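PDB 3HV1: polar amino acid ABC uptake transporter substrate binding protein from Streptococcus thermophilus LMG 18311, which probably binds a polar amino acid outside the cell and delivers it to the membrane components of an ABC uptake transporter. Local coordinates for residues A98-Q109 with Y206-K217; M125-G135 with V152-T163. One frame throughout, in Å; residues are numbered along the deposited sequence.

Interaction 1. Residues A98-Q109 with Y206-K217; sequences ADFTEPYMVNEQ and YEGESFAVGARK
Asp99 to Asn107 runs antiparallel to Glu209 to Ala215 in two hydrogen-bonded stretches, the axes of strands 105-107 and 209-211 coming within 4.7 Å at 142°; Asn107 and Glu209 exchange N-H and C=O bonds at one end, Asp99 and Ala215 at the other. Between these two pairs, Thr101 supplies a side-chain acceptor: Val213 N donates to Thr101 OG1 at 3.0 Å, and OG1 gives its own hydrogen to Glu102 O. Its chi1 of 57° sets OG1 between the backbone N and carbonyl carbon, where it reaches both. Tyr104 lies across Phe211: Phe211 O lies over one face of the Tyr104 ring, and Tyr104 CZ is 3.6 Å from Phe211 CB; a water at the edge of the tyrosine ring, in its plane, links Tyr104 OH to Ala212 O. These paired segments form one of the connections between the two lobes of a family 3 solute-binding protein, as expected for a periplasmic-binding-protein fold whose lobes are joined by a hinge. On the face bearing Phe211, Met105, modelled as selenomethionine, runs alongside the phenyl ring, Met105 CG 3.5 Å from Phe211 CD2 and SE at the ring edge in a Met-aromatic contact. Asn107 CB meets the far end of the same ring at CZ, while Asn107 ND2 donates to the anti lone pair of Glu209 OE2 at 2.9 Å. Amide and carboxylate are nearly coplanar, 22° apart; Asp182 OD1 also accepts from ND2 and Val184 N donates to Asn107 OD1, so both ends of the amide are held. At the other end Lys217 crosses Asp99 at about a right angle: NZ forms a salt bridge with Asp99 OD1 at 2.8 Å and bonds to Ala98 O from above the carbonyl plane, at 3.2 Å.

Interaction 2. Residues M125-G135 with V152-T163; sequences MAGKTLGAQAG and VVANQKVVQYST
The first and second strands of a beta-alpha-beta unit, 130-133 and 158-161, lie side by side here and parallel, with helix 137-144 in the connection between them. Val159 takes the centre of the pairing: its N donates to Leu130 O at 2.8 Å, and its O accepts from Ala132 N. Farther along, Ala132 O receives Tyr161 N, and Tyr161 O receives Ala134 N at 2.7 Å. On the face turned to helix 137-144, Leu130 and Val158 run side by side, with Leu130 CD2 pressed to 3.5 Å from Val158 CG1, tighter than usual for two methyls. A chi1 of -176°, with CG opposite the backbone N, aims the leucine along this face; Val153 CG1 meets the same CD2 obliquely at 4.1 Å, and Phe142 of the helix packs on all three side chains. This is the alternating strand-helix layout of a periplasmic-binding-protein lobe. On the other face Tyr161 brings the edge of its ring to Ala132 O, which lies in the ring plane, and to Gly131 CA, while its OH bonds to Asp170 of the following helix. Before the strands, a type II turn from Met125, modelled as selenomethionine, to Lys128 is tied to residues 152-154: Gly127 N donates to Val152 O, and Ala154 N donates to Lys128 O at 2.9 Å. Between turn and strand a water bridges the backbones, accepting from Leu130 N, with Lys157 O at 2.7 Å and Ala154 O at 3.0 Å both placed to accept its protons.

Overall arrangement
From the N terminus, the chain builds much of one lobe before reaching 98-109, where strand 105-114 heads into the other lobe. There it makes strand 130-133, helix 137-144 and strand 158-161, and interaction 2 closes this short loop, with 16 residues between its segments. Strand 178-182 then pairs with 130-133 and with 105-114 before the chain returns through 206-217, where interaction 1 closes the longer loop, with 96 residues between its segments. The smaller loop thus lies wholly within the larger. Their centres are 28 Å apart and their nearest atoms about 6 Å, so the contacts do not touch; interaction 1 joins the lobes, whereas interaction 2 belongs to one.

Interaction 1. Residues A98-Q109 with Y206-K217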
loop_
_atom_site.group_PDB
_atom_site.type_symbol
_atom_site.label_atom_id
_atom_site.label_comp_id
_atom_site.label_asym_id
_atom_site.label_seq_id
_atom_site.Cartn_x
_atom_site.Cartn_y
_atom_site.Cartn_z
ATOM N N ALA A 98 14.503 9.115 -3.629
ATOM C CA ALA A 98 14.685 7.805 -3.014
ATOM C C ALA A 98 13.577 6.787 -3.223
ATOM O O ALA A 98 12.488 7.112 -3.686
ATOM C CB ALA A 98 14.930 7.986 -1.514
ATOM N N ASP A 99 13.890 5.544 -2.873
ATOM C CA ASP A 99 12.953 4.431 -2.949
ATOM C C ASP A 99 12.576 4.093 -1.510
ATOM O O ASP A 99 13.410 4.173 -0.610
ATOM C CB ASP A 99 13.595 3.226 -3.632
ATOM C CG ASP A 99 13.438 3.261 -5.144
ATOM O OD1 ASP A 99 12.814 4.217 -5.657
ATOM O OD2 ASP A 99 13.932 2.326 -5.816
ATOM N N PHE A 100 11.323 3.707 -1.300
ATOM C CA PHE A 100 10.818 3.418 0.039
ATOM C C PHE A 100 10.484 1.976 0.354
ATOM O O PHE A 100 10.097 1.206 -0.523
ATOM C CB PHE A 100 9.552 4.238 0.287
ATOM C CG PHE A 100 9.801 5.699 0.476
ATOM C CD1 PHE A 100 9.988 6.220 1.751
ATOM C CD2 PHE A 100 9.853 6.558 -0.618
ATOM C CE1 PHE A 100 10.217 7.571 1.940
ATOM C CE2 PHE A 100 10.084 7.916 -0.441
ATOM C CZ PHE A 100 10.266 8.424 0.840
ATOM N N THR A 101 10.625 1.621 1.629
ATOM C CA THR A 101 10.251 0.290 2.070
ATOM C C THR A 101 8.746 0.434 2.223
ATOM O O THR A 101 8.191 1.521 2.029
ATOM C CB THR A 101 10.763 -0.048 3.480
ATOM O OG1 THR A 101 10.264 0.935 4.406
ATOM C CG2 THR A 101 12.281 -0.093 3.525
ATOM N N GLU A 102 8.097 -0.669 2.569
ATOM C CA GLU A 102 6.667 -0.667 2.833
ATOM C C GLU A 102 6.526 0.115 4.140
ATOM O O GLU A 102 7.498 0.259 4.882
ATOM C CB GLU A 102 6.175 -2.102 3.039
ATOM C CG GLU A 102 6.274 -2.964 1.802
ATOM C CD GLU A 102 5.571 -2.335 0.621
ATOM O OE1 GLU A 102 4.422 -1.873 0.803
ATOM O OE2 GLU A 102 6.160 -2.303 -0.487
ATOM N N PRO A 103 5.327 0.650 4.433
ATOM C CA PRO A 103 5.163 1.404 5.685
ATOM C C PRO A 103 5.138 0.477 6.894
ATOM O O PRO A 103 4.557 -0.602 6.824
ATOM C CB PRO A 103 3.835 2.125 5.478
ATOM C CG PRO A 103 3.063 1.154 4.603
ATOM C CD PRO A 103 4.113 0.742 3.596
ATOM N N TYR A 104 5.769 0.877 7.999
ATOM C CA TYR A 104 5.774 0.021 9.186
ATOM C C TYR A 104 4.798 0.493 10.280
ATOM O O TYR A 104 4.507 -0.237 11.230
ATOM C CB TYR A 104 7.206 -0.122 9.747
ATOM C CG TYR A 104 7.919 1.182 10.043
ATOM C CD1 TYR A 104 7.811 1.787 11.292
ATOM C CD2 TYR A 104 8.672 1.831 9.055
ATOM C CE1 TYR A 104 8.434 3.022 11.559
ATOM C CE2 TYR A 104 9.293 3.057 9.310
ATOM C CZ TYR A 104 9.167 3.643 10.564
ATOM O OH TYR A 104 9.760 4.857 10.814
HETATM N N MSE A 105 4.291 1.713 10.148
HETATM C CA MSE A 105 3.324 2.221 11.113
HETATM C C MSE A 105 2.622 3.475 10.617
HETATM O O MSE A 105 3.155 4.219 9.790
HETATM C CB MSE A 105 3.981 2.474 12.484
HETATM C CG MSE A 105 4.355 3.932 12.804
HETATM SE SE MSE A 105 4.708 4.301 14.670
HETATM C CE MSE A 105 2.909 4.693 15.258
ATOM N N VAL A 106 1.408 3.690 11.111
ATOM C CA VAL A 106 0.644 4.854 10.713
ATOM C C VAL A 106 0.517 5.851 11.838
ATOM O O VAL A 106 0.203 5.497 12.969
ATOM C CB VAL A 106 -0.781 4.481 10.241
ATOM C CG1 VAL A 106 -1.581 5.749 9.960
ATOM C CG2 VAL A 106 -0.706 3.626 8.999
ATOM N N ASN A 107 0.788 7.108 11.518
ATOM C CA ASN A 107 0.645 8.158 12.498
ATOM C C ASN A 107 -0.524 9.004 12.033
ATOM O O ASN A 107 -0.678 9.268 10.842
ATOM C CB ASN A 107 1.895 9.012 12.598
ATOM C CG ASN A 107 1.733 10.128 13.596
ATOM O OD1 ASN A 107 1.179 9.924 14.682
ATOM N ND2 ASN A 107 2.206 11.320 13.242
ATOM N N GLU A 108 -1.357 9.409 12.976
ATOM C CA GLU A 108 -2.522 10.214 12.652
ATOM C C GLU A 108 -2.987 10.891 13.930
ATOM O O GLU A 108 -2.551 10.535 15.019
ATOM C CB GLU A 108 -3.643 9.318 12.116
ATOM C CG GLU A 108 -4.243 8.396 13.173
ATOM C CD GLU A 108 -5.295 7.468 12.608
ATOM O OE1 GLU A 108 -6.169 7.946 11.854
ATOM O OE2 GLU A 108 -5.257 6.262 12.924
ATOM N N GLN A 109 -3.861 11.876 13.789
ATOM C CA GLN A 109 -4.386 12.571 14.951
ATOM C C GLN A 109 -5.314 11.613 15.680
ATOM O O GLN A 109 -6.110 10.912 15.045
ATOM C CB GLN A 109 -5.186 13.806 14.525
ATOM C CG GLN A 109 -4.353 14.856 13.841
ATOM C CD GLN A 109 -3.164 15.259 14.681
ATOM O OE1 GLN A 109 -3.310 15.629 15.843
ATOM N NE2 GLN A 109 -1.978 15.190 14.099
ATOM N N TYR A 206 -9.002 12.318 10.806
ATOM C CA TYR A 206 -8.234 13.157 9.895
ATOM C C TYR A 206 -7.212 12.293 9.168
ATOM O O TYR A 206 -6.649 11.360 9.749
ATOM C CB TYR A 206 -7.510 14.259 10.667
ATOM C CG TYR A 206 -8.424 15.138 11.486
ATOM C CD1 TYR A 206 -9.219 16.115 10.883
ATOM C CD2 TYR A 206 -8.491 14.996 12.866
ATOM C CE1 TYR A 206 -10.060 16.937 11.645
ATOM C CE2 TYR A 206 -9.324 15.806 13.636
ATOM C CZ TYR A 206 -10.103 16.774 13.021
ATOM O OH TYR A 206 -10.904 17.577 13.789
ATOM N N GLU A 207 -6.972 12.607 7.900
ATOM C CA GLU A 207 -6.021 11.849 7.096
ATOM C C GLU A 207 -4.681 11.720 7.806
ATOM O O GLU A 207 -4.158 12.686 8.360
ATOM C CB GLU A 207 -5.831 12.521 5.730
ATOM C CG GLU A 207 -4.740 11.896 4.876
ATOM C CD GLU A 207 -4.740 12.431 3.453
ATOM O OE1 GLU A 207 -5.207 13.571 3.248
ATOM O OE2 GLU A 207 -4.263 11.717 2.549
ATOM N N GLY A 208 -4.122 10.516 7.782
ATOM C CA GLY A 208 -2.850 10.298 8.438
ATOM C C GLY A 208 -1.680 10.183 7.486
ATOM O O GLY A 208 -1.787 10.486 6.297
ATOM N N GLU A 209 -0.549 9.749 8.030
ATOM C CA GLU A 209 0.666 9.565 7.253
ATOM C C GLU A 209 1.225 8.192 7.605
ATOM O O GLU A 209 0.975 7.679 8.701
ATOM C CB GLU A 209 1.681 10.657 7.605
ATOM C CG GLU A 209 2.230 10.570 9.013
ATOM C CD GLU A 209 2.984 11.822 9.428
ATOM O OE1 GLU A 209 3.697 12.399 8.585
ATOM O OE2 GLU A 209 2.876 12.220 10.605
ATOM N N SER A 210 1.960 7.588 6.677
ATOM C CA SER A 210 2.546 6.279 6.928
ATOM C C SER A 210 4.072 6.392 6.957
ATOM O O SER A 210 4.682 6.894 6.006
ATOM C CB SER A 210 2.120 5.288 5.844
ATOM O OG SER A 210 0.714 5.122 5.827
ATOM N N PHE A 211 4.677 5.941 8.053
ATOM C CA PHE A 211 6.123 5.985 8.192
ATOM C C PHE A 211 6.747 4.839 7.408
ATOM O O PHE A 211 6.280 3.704 7.471
ATOM C CB PHE A 211 6.553 5.871 9.660
ATOM C CG PHE A 211 6.139 7.037 10.519
ATOM C CD1 PHE A 211 6.010 8.311 9.980
ATOM C CD2 PHE A 211 5.948 6.870 11.888
ATOM C CE1 PHE A 211 5.701 9.405 10.785
ATOM C CE2 PHE A 211 5.639 7.961 12.706
ATOM C CZ PHE A 211 5.517 9.232 12.149
ATOM N N ALA A 212 7.804 5.151 6.663
ATOM C CA ALA A 212 8.514 4.153 5.882
ATOM C C ALA A 212 9.972 4.592 5.843
ATOM O O ALA A 212 10.295 5.726 6.193
ATOM C CB ALA A 212 7.929 4.056 4.460
ATOM N N VAL A 213 10.850 3.688 5.430
ATOM C CA VAL A 213 12.285 3.972 5.369
ATOM C C VAL A 213 12.720 4.316 3.945
ATOM O O VAL A 213 12.322 3.645 3.003
ATOM C CB VAL A 213 13.094 2.744 5.840
ATOM C CG1 VAL A 213 14.573 3.101 5.967
ATOM C CG2 VAL A 213 12.551 2.252 7.175
ATOM N N GLY A 214 13.546 5.352 3.805
ATOM C CA GLY A 214 14.023 5.754 2.496
ATOM C C GLY A 214 15.476 5.363 2.263
ATOM O O GLY A 214 16.288 5.432 3.177
ATOM N N ALA A 215 15.791 4.936 1.044
ATOM C CA ALA A 215 17.152 4.542 0.679
ATOM C C ALA A 215 17.406 4.978 -0.754
ATOM O O ALA A 215 16.472 5.337 -1.473
ATOM C CB ALA A 215 17.313 3.030 0.782
ATOM N N ARG A 216 18.666 4.958 -1.173
ATOM C CA ARG A 216 18.975 5.336 -2.546
ATOM C C ARG A 216 18.195 4.396 -3.468
ATOM O O ARG A 216 18.027 3.216 -3.162
ATOM C CB ARG A 216 20.483 5.242 -2.799
ATOM C CG ARG A 216 21.263 6.438 -2.233
ATOM C CD ARG A 216 22.758 6.306 -2.478
ATOM N NE ARG A 216 23.347 5.213 -1.713
ATOM C CZ ARG A 216 23.715 5.296 -0.438
ATOM N NH1 ARG A 216 23.563 6.430 0.235
ATOM N NH2 ARG A 216 24.233 4.239 0.166
ATOM N N LYS A 217 17.705 4.920 -4.587
ATOM C CA LYS A 217 16.926 4.109 -5.520
ATOM C C LYS A 217 17.655 2.869 -6.023
ATOM O O LYS A 217 17.023 1.860 -6.344
ATOM C CB LYS A 217 16.485 4.962 -6.713
ATOM C CG LYS A 217 15.542 6.082 -6.348
ATOM C CD LYS A 217 15.047 6.806 -7.587
ATOM C CE LYS A 217 13.817 7.617 -7.277
ATOM N NZ LYS A 217 12.699 6.731 -6.838
HETATM O O HOH W 1 11.190 6.422 9.047
HETATM O O HOH W 2 -7.086 11.215 12.567
HETATM O O HOH W 3 -4.336 12.669 11.144
#

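Interaction 2. Residues M125-G135 with V152-T163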
loop_
_atom_site.group_PDB
_atom_site.type_symbol
_atom_site.label_atom_id
_atom_site.label_comp_id
_atom_site.label_asym_id
_atom_site.label_seq_id
_atom_site.Cartn_x
_atom_site.Cartn_y
_atom_site.Cartn_z
HETATM N N MSE A 125 -18.017 13.660 21.535
HETATM C CA MSE A 125 -17.438 14.954 21.873
HETATM C C MSE A 125 -18.386 16.117 21.629
HETATM O O MSE A 125 -18.030 17.283 21.828
HETATM C CB MSE A 125 -16.148 15.160 21.084
HETATM C CG MSE A 125 -14.960 14.406 21.658
HETATM SE SE MSE A 125 -14.416 14.985 23.384
HETATM C CE MSE A 125 -14.020 16.753 22.859
ATOM N N ALA A 126 -19.599 15.793 21.206
ATOM C CA ALA A 126 -20.608 16.811 20.938
ATOM C C ALA A 126 -20.894 17.614 22.201
ATOM O O ALA A 126 -21.314 17.059 23.221
ATOM C CB ALA A 126 -21.890 16.151 20.436
ATOM N N GLY A 127 -20.645 18.916 22.133
ATOM C CA GLY A 127 -20.888 19.780 23.275
ATOM C C GLY A 127 -19.784 19.756 24.316
ATOM O O GLY A 127 -19.885 20.418 25.352
ATOM N N LYS A 128 -18.723 19.002 24.040
ATOM C CA LYS A 128 -17.605 18.892 24.968
ATOM C C LYS A 128 -16.449 19.805 24.563
ATOM O O LYS A 128 -16.338 20.201 23.402
ATOM C CB LYS A 128 -17.131 17.439 25.025
ATOM C CG LYS A 128 -18.222 16.435 25.388
ATOM C CD LYS A 128 -18.703 16.623 26.818
ATOM C CE LYS A 128 -19.728 15.565 27.203
ATOM N NZ LYS A 128 -20.100 15.670 28.646
ATOM N N THR A 129 -15.591 20.130 25.527
ATOM C CA THR A 129 -14.441 21.003 25.296
ATOM C C THR A 129 -13.219 20.235 24.791
ATOM O O THR A 129 -12.804 19.242 25.395
ATOM C CB THR A 129 -14.039 21.728 26.588
ATOM O OG1 THR A 129 -13.672 20.758 27.576
ATOM C CG2 THR A 129 -15.192 22.554 27.116
ATOM N N LEU A 130 -12.637 20.724 23.699
ATOM C CA LEU A 130 -11.473 20.090 23.086
ATOM C C LEU A 130 -10.195 20.916 23.169
ATOM O O LEU A 130 -10.200 22.134 22.975
ATOM C CB LEU A 130 -11.765 19.784 21.615
ATOM C CG LEU A 130 -10.705 19.039 20.794
ATOM C CD1 LEU A 130 -10.493 17.634 21.342
ATOM C CD2 LEU A 130 -11.168 18.975 19.351
ATOM N N GLY A 131 -9.099 20.237 23.462
ATOM C CA GLY A 131 -7.818 20.899 23.542
ATOM C C GLY A 131 -6.907 20.367 22.450
ATOM O O GLY A 131 -7.102 19.255 21.962
ATOM N N ALA A 132 -5.922 21.163 22.056
ATOM C CA ALA A 132 -4.965 20.768 21.030
ATOM C C ALA A 132 -3.670 21.520 21.307
ATOM O O ALA A 132 -3.682 22.549 21.982
ATOM C CB ALA A 132 -5.496 21.116 19.653
ATOM N N GLN A 133 -2.550 21.010 20.809
ATOM C CA GLN A 133 -1.286 21.688 21.050
ATOM C C GLN A 133 -1.109 22.801 20.027
ATOM O O GLN A 133 -1.400 22.627 18.841
ATOM C CB GLN A 133 -0.112 20.702 20.991
ATOM C CG GLN A 133 1.033 21.094 21.930
ATOM C CD GLN A 133 2.148 20.058 22.014
ATOM O OE1 GLN A 133 1.903 18.873 22.261
ATOM N NE2 GLN A 133 3.386 20.508 21.822
ATOM N N ALA A 134 -0.653 23.956 20.498
ATOM C CA ALA A 134 -0.454 25.101 19.619
ATOM C C ALA A 134 0.583 24.807 18.540
ATOM O O ALA A 134 1.637 24.220 18.810
ATOM C CB ALA A 134 -0.026 26.315 20.434
ATOM N N GLY A 135 0.272 25.216 17.315
ATOM C CA GLY A 135 1.185 24.998 16.211
ATOM C C GLY A 135 1.424 23.530 15.926
ATOM O O GLY A 135 2.555 23.124 15.639
ATOM N N VAL A 152 -18.977 19.884 16.006
ATOM C CA VAL A 152 -19.661 19.297 17.148
ATOM C C VAL A 152 -19.178 19.718 18.528
ATOM O O VAL A 152 -19.960 19.725 19.473
ATOM C CB VAL A 152 -19.623 17.765 17.077
ATOM C CG1 VAL A 152 -20.430 17.283 15.889
ATOM C CG2 VAL A 152 -18.186 17.291 16.967
ATOM N N VAL A 153 -17.903 20.070 18.654
ATOM C CA VAL A 153 -17.369 20.458 19.957
ATOM C C VAL A 153 -17.909 21.795 20.453
ATOM O O VAL A 153 -18.369 22.625 19.671
ATOM C CB VAL A 153 -15.824 20.519 19.938
ATOM C CG1 VAL A 153 -15.267 19.201 19.432
ATOM C CG2 VAL A 153 -15.350 21.670 19.075
ATOM N N ALA A 154 -17.851 21.993 21.763
ATOM C CA ALA A 154 -18.329 23.227 22.375
ATOM C C ALA A 154 -17.588 24.444 21.825
ATOM O O ALA A 154 -16.359 24.440 21.717
ATOM C CB ALA A 154 -18.155 23.149 23.884
ATOM N N ASN A 155 -18.347 25.481 21.475
ATOM C CA ASN A 155 -17.788 26.724 20.945
ATOM C C ASN A 155 -17.165 26.578 19.558
ATOM O O ASN A 155 -16.700 27.561 18.982
ATOM C CB ASN A 155 -16.741 27.281 21.912
ATOM C CG ASN A 155 -17.321 27.613 23.269
ATOM O OD1 ASN A 155 -16.592 27.747 24.251
ATOM N ND2 ASN A 155 -18.642 27.760 23.331
ATOM N N GLN A 156 -17.163 25.360 19.020
ATOM C CA GLN A 156 -16.581 25.104 17.704
ATOM C C GLN A 156 -15.144 25.607 17.643
ATOM O O GLN A 156 -14.686 26.090 16.609
ATOM C CB GLN A 156 -17.394 25.787 16.597
ATOM C CG GLN A 156 -18.784 25.216 16.369
ATOM C CD GLN A 156 -19.727 25.504 17.519
ATOM O OE1 GLN A 156 -19.953 26.664 17.876
ATOM N NE2 GLN A 156 -20.283 24.450 18.106
ATOM N N LYS A 157 -14.438 25.495 18.762
ATOM C CA LYS A 157 -13.052 25.934 18.837
ATOM C C LYS A 157 -12.268 24.923 19.662
ATOM O O LYS A 157 -12.839 23.983 20.209
ATOM C CB LYS A 157 -12.953 27.301 19.527
ATOM C CG LYS A 157 -13.998 28.326 19.111
ATOM C CD LYS A 157 -13.934 28.664 17.629
ATOM C CE LYS A 157 -15.041 29.643 17.250
ATOM N NZ LYS A 157 -15.096 29.912 15.787
ATOM N N VAL A 158 -10.959 25.127 19.746
ATOM C CA VAL A 158 -10.101 24.260 20.534
ATOM C C VAL A 158 -9.201 25.087 21.429
ATOM O O VAL A 158 -8.674 26.122 21.020
ATOM C CB VAL A 158 -9.205 23.368 19.662
ATOM C CG1 VAL A 158 -10.025 22.247 19.056
ATOM C CG2 VAL A 158 -8.536 24.202 18.584
ATOM N N VAL A 159 -9.043 24.628 22.663
ATOM C CA VAL A 159 -8.193 25.301 23.621
ATOM C C VAL A 159 -6.768 24.885 23.273
ATOM O O VAL A 159 -6.434 23.694 23.281
ATOM C CB VAL A 159 -8.533 24.864 25.054
ATOM C CG1 VAL A 159 -7.714 25.660 26.058
ATOM C CG2 VAL A 159 -10.014 25.053 25.308
ATOM N N GLN A 160 -5.928 25.862 22.949
ATOM C CA GLN A 160 -4.550 25.564 22.588
ATOM C C GLN A 160 -3.632 25.502 23.798
ATOM O O GLN A 160 -3.776 26.273 24.746
ATOM C CB GLN A 160 -4.025 26.597 21.588
ATOM C CG GLN A 160 -4.711 26.545 20.237
ATOM C CD GLN A 160 -4.038 27.437 19.215
ATOM O OE1 GLN A 160 -2.845 27.292 18.934
ATOM N NE2 GLN A 160 -4.801 28.369 18.650
ATOM N N TYR A 161 -2.687 24.571 23.753
ATOM C CA TYR A 161 -1.731 24.388 24.828
ATOM C C TYR A 161 -0.335 24.417 24.237
ATOM O O TYR A 161 -0.114 23.924 23.134
ATOM C CB TYR A 161 -1.984 23.054 25.526
ATOM C CG TYR A 161 -3.245 23.046 26.359
ATOM C CD1 TYR A 161 -3.197 23.309 27.727
ATOM C CD2 TYR A 161 -4.486 22.782 25.780
ATOM C CE1 TYR A 161 -4.355 23.308 28.503
ATOM C CE2 TYR A 161 -5.654 22.778 26.545
ATOM C CZ TYR A 161 -5.581 23.039 27.906
ATOM O OH TYR A 161 -6.725 23.016 28.677
ATOM N N SER A 162 0.604 24.998 24.973
ATOM C CA SER A 162 1.979 25.093 24.504
ATOM C C SER A 162 2.673 23.742 24.562
ATOM O O SER A 162 3.404 23.368 23.641
ATOM C CB SER A 162 2.756 26.106 25.346
ATOM O OG SER A 162 2.193 27.402 25.226
ATOM N N THR A 163 2.436 23.006 25.643
ATOM C CA THR A 163 3.048 21.697 25.826
ATOM C C THR A 163 2.004 20.612 26.039
ATOM O O THR A 163 0.896 20.882 26.499
ATOM C CB THR A 163 3.997 21.696 27.039
ATOM O OG1 THR A 163 3.248 21.972 28.230
ATOM C CG2 THR A 163 5.080 22.758 26.878
HETATM O O HOH W 4 -13.784 23.163 22.624
#